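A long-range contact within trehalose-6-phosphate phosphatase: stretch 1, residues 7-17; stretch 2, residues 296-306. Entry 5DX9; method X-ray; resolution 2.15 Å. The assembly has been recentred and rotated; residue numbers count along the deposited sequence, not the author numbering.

Stretch 1 (7-17) DTAQFTDAYKK
Stretch 2 (296-306) EAFESLLEEIQ

Two helices far apart in sequence pack side by side. Residues 8-17 form the first, with Asp7 at its N-cap position. The second, 296-306, begins earlier in the chain. Backbone torsions are helical throughout both. The axes run in the same general direction, with a signed crossing angle of -49° and a closest approach of 10.5 Å. The register advances in steps of four: the CA atoms of Thr8 and Ala297 are 6.7 Å apart, those of Thr12 and Leu301 6.0 Å, and those of Lys16 and Ile305 7.7 Å.

Leu301 is the main bump. Its CA-to-CB bond points toward the first helix, with chi1 t and chi2 p. The hollow that receives it is lined by Phe11, Thr12 and Tyr15. Leu301 CD1 meets Thr12 CG2 at 3.4 Å. Leu301 CD2 lies 3.6 Å from Phe11 CE2 and covers one face of the Tyr15 ring, 3.8 Å from the centroid and 22° off the normal, a CH-pi contact.

Phe11 and Tyr15 are both chi1 t. Phe11 turns its edge toward the face of Phe298 (chi1 m), offset, with planes at 79° and centroids 5.6 Å apart. Phe11 CE2 approaches Phe298 CE1 to 3.8 Å. Ile305, m at both chi angles, sets CD1 at the Tyr15 edge, 4.1 Å from Tyr15 CE2, and 3.8 Å from Lys16 CG.

At the other end, Thr8 CG2 meets Ala297 CB at 4.1 Å. The CA atoms come closest further along, at Thr12 and Leu301.

Thr12 is m. Its OG1 donates to Thr8 O at 2.5 Å, while CG2 faces the second helix. The extended Glu304 (chi1 and chi2 t) brings OE2 to 3.4 Å from Thr12 CG2. Lys16 (m, t, p, t) carries NZ to Glu304 OE1 at 3.3 Å, a salt bridge with a weak hydrogen bond. Lys16 NZ also bridges to Asp13 OD1 at 3.2 Å.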

# COMPACT_ATOMS: atom_id res chain seq x y z
N ASP A 7 20.07 2.51 3.46
CA ASP A 7 21.24 3.35 3.27
C ASP A 7 20.80 4.73 2.78
O ASP A 7 20.74 4.98 1.57
CB ASP A 7 22.21 2.70 2.27
CG ASP A 7 23.52 3.45 2.16
OD1 ASP A 7 23.84 4.24 3.07
OD2 ASP A 7 24.25 3.24 1.17
N THR A 8 20.47 5.60 3.73
CA THR A 8 19.93 6.92 3.41
C THR A 8 20.91 7.74 2.58
O THR A 8 20.51 8.58 1.77
CB THR A 8 19.55 7.70 4.69
OG1 THR A 8 20.64 7.64 5.63
CG2 THR A 8 18.31 7.11 5.33
N ALA A 9 22.20 7.49 2.77
CA ALA A 9 23.24 8.16 2.00
C ALA A 9 23.13 7.80 0.53
O ALA A 9 23.04 8.68 -0.33
CB ALA A 9 24.62 7.80 2.54
N GLN A 10 23.13 6.50 0.24
CA GLN A 10 22.99 6.04 -1.14
C GLN A 10 21.64 6.42 -1.75
O GLN A 10 21.55 6.71 -2.94
CB GLN A 10 23.16 4.53 -1.22
CG GLN A 10 22.87 3.97 -2.59
CD GLN A 10 22.72 2.46 -2.58
OE1 GLN A 10 23.18 1.78 -1.66
NE2 GLN A 10 22.07 1.93 -3.61
N PHE A 11 20.59 6.41 -0.93
CA PHE A 11 19.27 6.79 -1.42
C PHE A 11 19.21 8.28 -1.72
O PHE A 11 18.61 8.70 -2.71
CB PHE A 11 18.18 6.42 -0.41
CG PHE A 11 16.82 6.89 -0.81
CD1 PHE A 11 16.16 6.30 -1.88
CD2 PHE A 11 16.19 7.92 -0.13
CE1 PHE A 11 14.91 6.74 -2.26
CE2 PHE A 11 14.94 8.36 -0.51
CZ PHE A 11 14.30 7.76 -1.58
N THR A 12 19.83 9.08 -0.86
CA THR A 12 19.85 10.53 -1.04
C THR A 12 20.46 10.91 -2.39
O THR A 12 19.90 11.73 -3.12
CB THR A 12 20.64 11.22 0.08
OG1 THR A 12 19.98 11.03 1.34
CG2 THR A 12 20.76 12.71 -0.19
N ASP A 13 21.60 10.32 -2.70
CA ASP A 13 22.31 10.64 -3.94
C ASP A 13 21.52 10.18 -5.16
O ASP A 13 21.49 10.87 -6.19
CB ASP A 13 23.70 10.02 -3.92
CG ASP A 13 24.65 10.75 -2.98
OD1 ASP A 13 24.63 12.00 -2.96
OD2 ASP A 13 25.42 10.08 -2.26
N ALA A 14 20.88 9.02 -5.06
CA ALA A 14 20.06 8.52 -6.15
C ALA A 14 18.86 9.44 -6.37
O ALA A 14 18.46 9.71 -7.50
CB ALA A 14 19.60 7.10 -5.87
N TYR A 15 18.29 9.92 -5.27
CA TYR A 15 17.14 10.82 -5.32
C TYR A 15 17.49 12.11 -6.06
O TYR A 15 16.69 12.64 -6.83
CB TYR A 15 16.64 11.14 -3.91
CG TYR A 15 15.42 12.03 -3.86
CD1 TYR A 15 14.15 11.50 -3.67
CD2 TYR A 15 15.54 13.42 -3.97
CE1 TYR A 15 13.04 12.32 -3.61
CE2 TYR A 15 14.43 14.24 -3.91
CZ TYR A 15 13.18 13.68 -3.73
OH TYR A 15 12.07 14.50 -3.68
N LYS A 16 18.70 12.62 -5.81
CA LYS A 16 19.16 13.85 -6.43
C LYS A 16 19.42 13.68 -7.92
O LYS A 16 19.19 14.60 -8.71
CB LYS A 16 20.42 14.35 -5.72
CG LYS A 16 20.18 14.86 -4.30
CD LYS A 16 21.39 14.66 -3.41
CE LYS A 16 22.62 15.38 -3.95
NZ LYS A 16 23.84 15.06 -3.17
N LYS A 17 19.90 12.51 -8.31
CA LYS A 17 20.25 12.23 -9.71
C LYS A 17 19.05 11.89 -10.59
O LYS A 17 19.13 11.96 -11.82
CB LYS A 17 21.25 11.08 -9.79
CG LYS A 17 22.68 11.43 -9.43
CD LYS A 17 23.59 10.22 -9.62
CE LYS A 17 25.03 10.51 -9.25
NZ LYS A 17 25.86 9.27 -9.26
N GLU A 296 11.69 10.95 8.92
CA GLU A 296 12.94 11.66 9.14
C GLU A 296 13.93 11.43 8.00
O GLU A 296 14.73 12.31 7.68
CB GLU A 296 13.57 11.24 10.47
CG GLU A 296 12.76 11.66 11.69
CD GLU A 296 13.49 11.40 12.99
OE1 GLU A 296 14.35 10.49 13.02
OE2 GLU A 296 13.22 12.12 13.98
N ALA A 297 13.88 10.25 7.40
CA ALA A 297 14.72 9.95 6.24
C ALA A 297 14.48 10.97 5.13
O ALA A 297 15.41 11.44 4.48
CB ALA A 297 14.47 8.55 5.74
N PHE A 298 13.21 11.29 4.91
CA PHE A 298 12.86 12.23 3.86
C PHE A 298 12.99 13.67 4.33
O PHE A 298 13.17 14.57 3.52
CB PHE A 298 11.45 11.95 3.35
CG PHE A 298 11.38 10.80 2.38
CD1 PHE A 298 11.63 11.00 1.03
CD2 PHE A 298 11.09 9.53 2.82
CE1 PHE A 298 11.57 9.95 0.14
CE2 PHE A 298 11.03 8.47 1.94
CZ PHE A 298 11.27 8.68 0.60
N GLU A 299 12.90 13.88 5.64
CA GLU A 299 13.13 15.21 6.20
C GLU A 299 14.60 15.61 6.04
O GLU A 299 14.90 16.73 5.63
CB GLU A 299 12.73 15.26 7.68
CG GLU A 299 11.23 15.26 7.92
CD GLU A 299 10.89 15.39 9.39
OE1 GLU A 299 11.37 14.56 10.19
OE2 GLU A 299 10.14 16.32 9.75
N SER A 300 15.50 14.70 6.38
CA SER A 300 16.93 14.95 6.22
C SER A 300 17.24 15.12 4.75
O SER A 300 18.02 16.00 4.37
CB SER A 300 17.75 13.81 6.82
OG SER A 300 17.50 13.67 8.21
N LEU A 301 16.63 14.27 3.93
CA LEU A 301 16.80 14.33 2.48
C LEU A 301 16.34 15.68 1.94
O LEU A 301 17.04 16.32 1.15
CB LEU A 301 16.03 13.19 1.81
CG LEU A 301 16.02 13.17 0.28
CD1 LEU A 301 17.42 13.30 -0.26
CD2 LEU A 301 15.38 11.88 -0.24
N LEU A 302 15.15 16.10 2.36
CA LEU A 302 14.57 17.36 1.91
C LEU A 302 15.45 18.56 2.27
O LEU A 302 15.69 19.43 1.43
CB LEU A 302 13.17 17.54 2.49
CG LEU A 302 12.11 16.67 1.81
CD1 LEU A 302 10.82 16.67 2.61
CD2 LEU A 302 11.88 17.15 0.39
N GLU A 303 15.91 18.60 3.52
CA GLU A 303 16.80 19.67 3.96
C GLU A 303 18.05 19.75 3.08
O GLU A 303 18.49 20.84 2.71
CB GLU A 303 17.21 19.46 5.41
CG GLU A 303 18.59 20.00 5.72
CD GLU A 303 18.64 20.78 7.02
OE1 GLU A 303 17.62 20.80 7.75
OE2 GLU A 303 19.70 21.38 7.31
N GLU A 304 18.62 18.60 2.75
CA GLU A 304 19.82 18.55 1.92
C GLU A 304 19.56 19.10 0.53
O GLU A 304 20.45 19.67 -0.10
CB GLU A 304 20.37 17.13 1.82
CG GLU A 304 21.53 17.00 0.86
CD GLU A 304 22.24 15.67 0.96
OE1 GLU A 304 23.02 15.34 0.04
OE2 GLU A 304 22.02 14.96 1.96
N ILE A 305 18.34 18.91 0.04
CA ILE A 305 17.95 19.45 -1.26
C ILE A 305 17.93 20.97 -1.24
O ILE A 305 18.27 21.62 -2.24
CB ILE A 305 16.56 18.94 -1.70
CG1 ILE A 305 16.59 17.44 -1.96
CG2 ILE A 305 16.09 19.67 -2.95
CD1 ILE A 305 17.28 17.06 -3.24
N GLN A 306 17.54 21.55 -0.11
CA GLN A 306 17.57 22.99 0.08
C GLN A 306 18.96 23.54 -0.17
O GLN A 306 19.14 24.51 -0.92
CB GLN A 306 17.09 23.37 1.48
CG GLN A 306 15.58 23.49 1.62
CD GLN A 306 15.00 24.57 0.72
OE1 GLN A 306 15.10 24.49 -0.51
NE2 GLN A 306 14.40 25.59 1.32